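Thymine dioxygenase (Neurospora crassa, PDB 5C3Q) probably oxidises thymine at its methyl group as a 2-oxoglutarate-dependent dioxygenase, with 2-oxoglutarate and thymine bound beside a metal ion. Local coordinates at residues Ser122-Arg127 and Asp188-Leu193. Sequence-based numbering, arbitrary orientation.
Sequences SYEIGR and DNILRL. With AKG (2-oxoglutaric acid), chain F; TDR (thymine), chain G; EDO (1,2-ethanediol), chain I.
R192 reaches both the cosubstrate and the substrate from a β-strand, and a carboxylate on the next strand holds it. Its chain leaves CB extended, then bends at chi3 (-100°). NH1 donates to AKG O2 at 2.9 Å. The C6 edge of thymine stands over one guanidinium face, with TDR C6 3.5 Å from R192 NH2. E124 runs alongside and makes a salt bridge: OE1 takes NE at 2.8 Å, from above the carboxylate plane, and a weak bond from NH2. A 1,2-ethanediol, probably from crystallisation, bridges E124 OE2 and R192 NH2 through O1.

Segments 122-127 and 188-193 lie on antiparallel neighbouring strands in the large sheet of the DSBH fold. E124 and R192, a non-hydrogen-bonded pair, share one face; on the opposite one Y123 pairs with L193 and I125 with L191, each through two backbone hydrogen bonds. I125 CD1 meets L191 CD2 at 4.0 Å. R127 grips D188 OD1 side-on in a salt bridge, through NE (2.7 Å) and NH2. One water links R127 N to N189 O, another R127 NH2 to D188 OD2.

E124 and the 2-oxoglutarate carboxylate together probably offset the R192 charge and limit its rotation, with NH1 directed at 2-oxoglutarate.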
ATOM      1  N   SER A 122       9.280  -5.893   7.791  1.00 24.76           N
ATOM      2  CA  SER A 122       9.238  -4.842   6.787  1.00 23.91           C
ATOM      3  C   SER A 122      10.460  -3.937   6.850  1.00 23.98           C
ATOM      4  O   SER A 122      11.126  -3.829   7.880  1.00 23.80           O
ATOM      5  CB  SER A 122       7.963  -4.010   6.939  1.00 23.39           C
ATOM      6  OG  SER A 122       7.943  -3.319   8.171  1.00 23.87           O
ATOM      7  N   TYR A 123      10.746  -3.305   5.720  1.00 23.78           N
ATOM      8  CA  TYR A 123      11.793  -2.310   5.629  1.00 23.91           C
ATOM      9  C   TYR A 123      11.276  -1.157   4.777  1.00 23.42           C
ATOM     10  O   TYR A 123      10.889  -1.350   3.619  1.00 23.23           O
ATOM     11  CB  TYR A 123      13.051  -2.920   5.016  1.00 24.74           C
ATOM     12  CG  TYR A 123      14.187  -1.936   4.887  1.00 25.14           C
ATOM     13  CD1 TYR A 123      14.932  -1.551   5.999  1.00 25.62           C
ATOM     14  CD2 TYR A 123      14.514  -1.383   3.654  1.00 25.12           C
ATOM     15  CE1 TYR A 123      15.973  -0.647   5.885  1.00 26.19           C
ATOM     16  CE2 TYR A 123      15.552  -0.479   3.531  1.00 25.78           C
ATOM     17  CZ  TYR A 123      16.278  -0.113   4.646  1.00 26.19           C
ATOM     18  OH  TYR A 123      17.307   0.790   4.514  1.00 27.24           O
ATOM     19  N   GLU A 124      11.279   0.041   5.353  1.00 23.58           N
ATOM     20  CA  GLU A 124      10.690   1.210   4.711  1.00 23.64           C
ATOM     21  C   GLU A 124      11.720   2.260   4.286  1.00 24.04           C
ATOM     22  O   GLU A 124      12.623   2.624   5.047  1.00 23.37           O
ATOM     23  CB  GLU A 124       9.630   1.805   5.625  1.00 23.93           C
ATOM     24  CG  GLU A 124       8.387   0.925   5.667  1.00 23.93           C
ATOM     25  CD  GLU A 124       7.468   1.224   6.827  1.00 24.45           C
ATOM     26  OE1 GLU A 124       6.236   1.279   6.605  1.00 24.76           O
ATOM     27  OE2 GLU A 124       7.968   1.385   7.958  1.00 25.40           O
ATOM     28  N   ILE A 125      11.552   2.727   3.054  1.00 24.08           N
ATOM     29  CA  ILE A 125      12.445   3.672   2.407  1.00 25.07           C
ATOM     30  C   ILE A 125      11.629   4.894   1.997  1.00 24.88           C
ATOM     31  O   ILE A 125      10.588   4.749   1.357  1.00 23.84           O
ATOM     32  CB  ILE A 125      13.069   3.037   1.141  1.00 25.63           C
ATOM     33  CG1 ILE A 125      13.980   1.867   1.520  1.00 26.77           C
ATOM     34  CG2 ILE A 125      13.845   4.065   0.333  1.00 26.36           C
ATOM     35  CD1 ILE A 125      14.108   0.821   0.428  1.00 27.09           C
ATOM     36  N   GLY A 126      12.095   6.083   2.376  1.00 25.43           N
ATOM     37  CA  GLY A 126      11.475   7.345   1.956  1.00 25.76           C
ATOM     38  C   GLY A 126      12.308   7.981   0.865  1.00 26.90           C
ATOM     39  O   GLY A 126      13.309   7.405   0.436  1.00 27.38           O
ATOM     40  N   ARG A 127      11.915   9.164   0.403  1.00 27.79           N
ATOM     41  CA  ARG A 127      12.728   9.867  -0.585  1.00 29.22           C
ATOM     42  C   ARG A 127      14.058  10.282   0.042  1.00 30.01           C
ATOM     43  O   ARG A 127      14.107  10.700   1.196  1.00 29.52           O
ATOM     44  CB  ARG A 127      12.006  11.066  -1.204  1.00 29.62           C
ATOM     45  CG  ARG A 127      11.681  12.205  -0.263  1.00 30.24           C
ATOM     46  CD  ARG A 127      11.205  13.407  -1.058  1.00 30.87           C
ATOM     47  NE  ARG A 127      10.671  14.444  -0.179  1.00 31.27           N
ATOM     48  CZ  ARG A 127      11.286  15.579   0.147  1.00 32.12           C
ATOM     49  NH1 ARG A 127      12.487  15.880  -0.332  1.00 33.01           N
ATOM     50  NH2 ARG A 127      10.676  16.434   0.960  1.00 32.72           N
ATOM     51  N   ASP A 188       6.741  12.551  -1.507  1.00 22.39           N
ATOM     52  CA  ASP A 188       6.814  12.236  -0.081  1.00 22.00           C
ATOM     53  C   ASP A 188       6.173  10.872   0.180  1.00 21.24           C
ATOM     54  O   ASP A 188       5.239  10.747   0.964  1.00 20.50           O
ATOM     55  CB  ASP A 188       6.116  13.326   0.745  1.00 21.89           C
ATOM     56  CG  ASP A 188       6.911  14.612   0.813  1.00 22.16           C
ATOM     57  OD1 ASP A 188       8.151  14.549   0.908  1.00 22.76           O
ATOM     58  OD2 ASP A 188       6.294  15.693   0.779  1.00 22.22           O
ATOM     59  N   ASN A 189       6.717   9.853  -0.473  1.00 21.14           N
ATOM     60  CA  ASN A 189       6.151   8.517  -0.480  1.00 20.78           C
ATOM     61  C   ASN A 189       6.999   7.565   0.357  1.00 20.90           C
ATOM     62  O   ASN A 189       8.138   7.884   0.709  1.00 21.35           O
ATOM     63  CB  ASN A 189       6.065   8.037  -1.928  1.00 20.85           C
ATOM     64  CG  ASN A 189       5.288   8.999  -2.810  1.00 20.87           C
ATOM     65  OD1 ASN A 189       4.308   9.607  -2.371  1.00 20.73           O
ATOM     66  ND2 ASN A 189       5.729   9.158  -4.053  1.00 20.99           N
ATOM     67  N   ILE A 190       6.439   6.404   0.687  1.00 20.35           N
ATOM     68  CA  ILE A 190       7.160   5.396   1.458  1.00 20.46           C
ATOM     69  C   ILE A 190       7.141   4.068   0.711  1.00 20.60           C
ATOM     70  O   ILE A 190       6.078   3.539   0.374  1.00 20.27           O
ATOM     71  CB  ILE A 190       6.578   5.226   2.878  1.00 20.46           C
ATOM     72  CG1 ILE A 190       6.776   6.506   3.703  1.00 20.85           C
ATOM     73  CG2 ILE A 190       7.199   4.031   3.594  1.00 20.76           C
ATOM     74  CD1 ILE A 190       8.211   6.812   4.089  1.00 21.60           C
ATOM     75  N   LEU A 191       8.334   3.550   0.442  1.00 20.67           N
ATOM     76  CA  LEU A 191       8.503   2.252  -0.193  1.00 20.84           C
ATOM     77  C   LEU A 191       8.648   1.209   0.913  1.00 20.62           C
ATOM     78  O   LEU A 191       9.675   1.159   1.594  1.00 20.53           O
ATOM     79  CB  LEU A 191       9.731   2.281  -1.109  1.00 21.79           C
ATOM     80  CG  LEU A 191      10.263   0.992  -1.732  1.00 22.36           C
ATOM     81  CD1 LEU A 191       9.205   0.308  -2.576  1.00 22.39           C
ATOM     82  CD2 LEU A 191      11.493   1.309  -2.571  1.00 23.15           C
ATOM     83  N   ARG A 192       7.605   0.404   1.105  1.00 19.95           N
ATOM     84  CA  ARG A 192       7.604  -0.639   2.127  1.00 20.48           C
ATOM     85  C   ARG A 192       7.851  -2.018   1.512  1.00 20.53           C
ATOM     86  O   ARG A 192       6.988  -2.570   0.823  1.00 20.28           O
ATOM     87  CB  ARG A 192       6.279  -0.641   2.893  1.00 20.56           C
ATOM     88  CG  ARG A 192       6.202  -1.692   3.992  1.00 20.87           C
ATOM     89  CD  ARG A 192       4.828  -1.757   4.630  1.00 20.82           C
ATOM     90  NE  ARG A 192       4.766  -1.034   5.896  1.00 21.24           N
ATOM     91  CZ  ARG A 192       3.710  -1.008   6.706  1.00 21.42           C
ATOM     92  NH1 ARG A 192       2.591  -1.657   6.391  1.00 21.41           N
ATOM     93  NH2 ARG A 192       3.774  -0.320   7.841  1.00 21.70           N
ATOM     94  N   LEU A 193       9.038  -2.558   1.769  1.00 20.86           N
ATOM     95  CA  LEU A 193       9.367  -3.934   1.422  1.00 21.33           C
ATOM     96  C   LEU A 193       8.801  -4.839   2.510  1.00 21.54           C
ATOM     97  O   LEU A 193       8.994  -4.568   3.696  1.00 21.79           O
ATOM     98  CB  LEU A 193      10.887  -4.119   1.340  1.00 22.00           C
ATOM     99  CG  LEU A 193      11.644  -3.141   0.437  1.00 21.93           C
ATOM    100  CD1 LEU A 193      13.122  -3.483   0.437  1.00 23.01           C
ATOM    101  CD2 LEU A 193      11.096  -3.152  -0.982  1.00 21.91           C
TER
HETATM  102  C1  AKG F 402       0.260  -2.871   3.795  1.00 26.27           C
HETATM  103  O1  AKG F 402      -0.362  -1.822   4.110  1.00 24.89           O
HETATM  104  O2  AKG F 402       1.475  -3.009   4.042  1.00 25.89           O
HETATM  105  C2  AKG F 402      -0.459  -3.970   3.132  1.00 26.44           C
HETATM  106  O5  AKG F 402      -1.682  -3.924   3.029  1.00 25.65           O
HETATM  107  C3  AKG F 402       0.318  -5.153   2.586  1.00 26.72           C
HETATM  108  C4  AKG F 402      -0.596  -6.089   1.800  1.00 26.70           C
HETATM  109  C5  AKG F 402       0.177  -7.228   1.176  1.00 26.76           C
HETATM  110  O3  AKG F 402      -0.310  -7.772   0.163  1.00 26.96           O
HETATM  111  O4  AKG F 402       1.257  -7.604   1.681  1.00 26.46           O
HETATM  112  N1  TDR G 403       2.574   3.123   6.732  1.00 26.24           N
HETATM  113  C2  TDR G 403       2.422   4.262   5.855  1.00 25.97           C
HETATM  114  O2  TDR G 403       3.323   5.072   5.753  1.00 26.37           O
HETATM  115  N3  TDR G 403       1.204   4.431   5.098  1.00 25.99           N
HETATM  116  C4  TDR G 403       0.144   3.480   5.206  1.00 25.92           C
HETATM  117  O4  TDR G 403      -0.869   3.654   4.551  1.00 26.27           O
HETATM  118  C5  TDR G 403       0.287   2.320   6.099  1.00 26.40           C
HETATM  119  CM5 TDR G 403      -0.790   1.294   6.257  1.00 26.61           C
HETATM  120  C6  TDR G 403       1.527   2.163   6.865  1.00 26.20           C
HETATM  121  C1  EDO I 405       6.750   0.497  10.691  1.00 42.02           C
HETATM  122  O1  EDO I 405       6.047   0.090   9.514  1.00 40.80           O
HETATM  123  C2  EDO I 405       6.264  -0.293  11.898  1.00 41.97           C
HETATM  124  O2  EDO I 405       5.141   0.347  12.510  1.00 43.13           O
HETATM  125  O   HOH W   1       9.377  10.072   1.802  1.00 33.42           O
HETATM  126  O   HOH W   2       8.354  17.376   1.981  1.00 47.53           O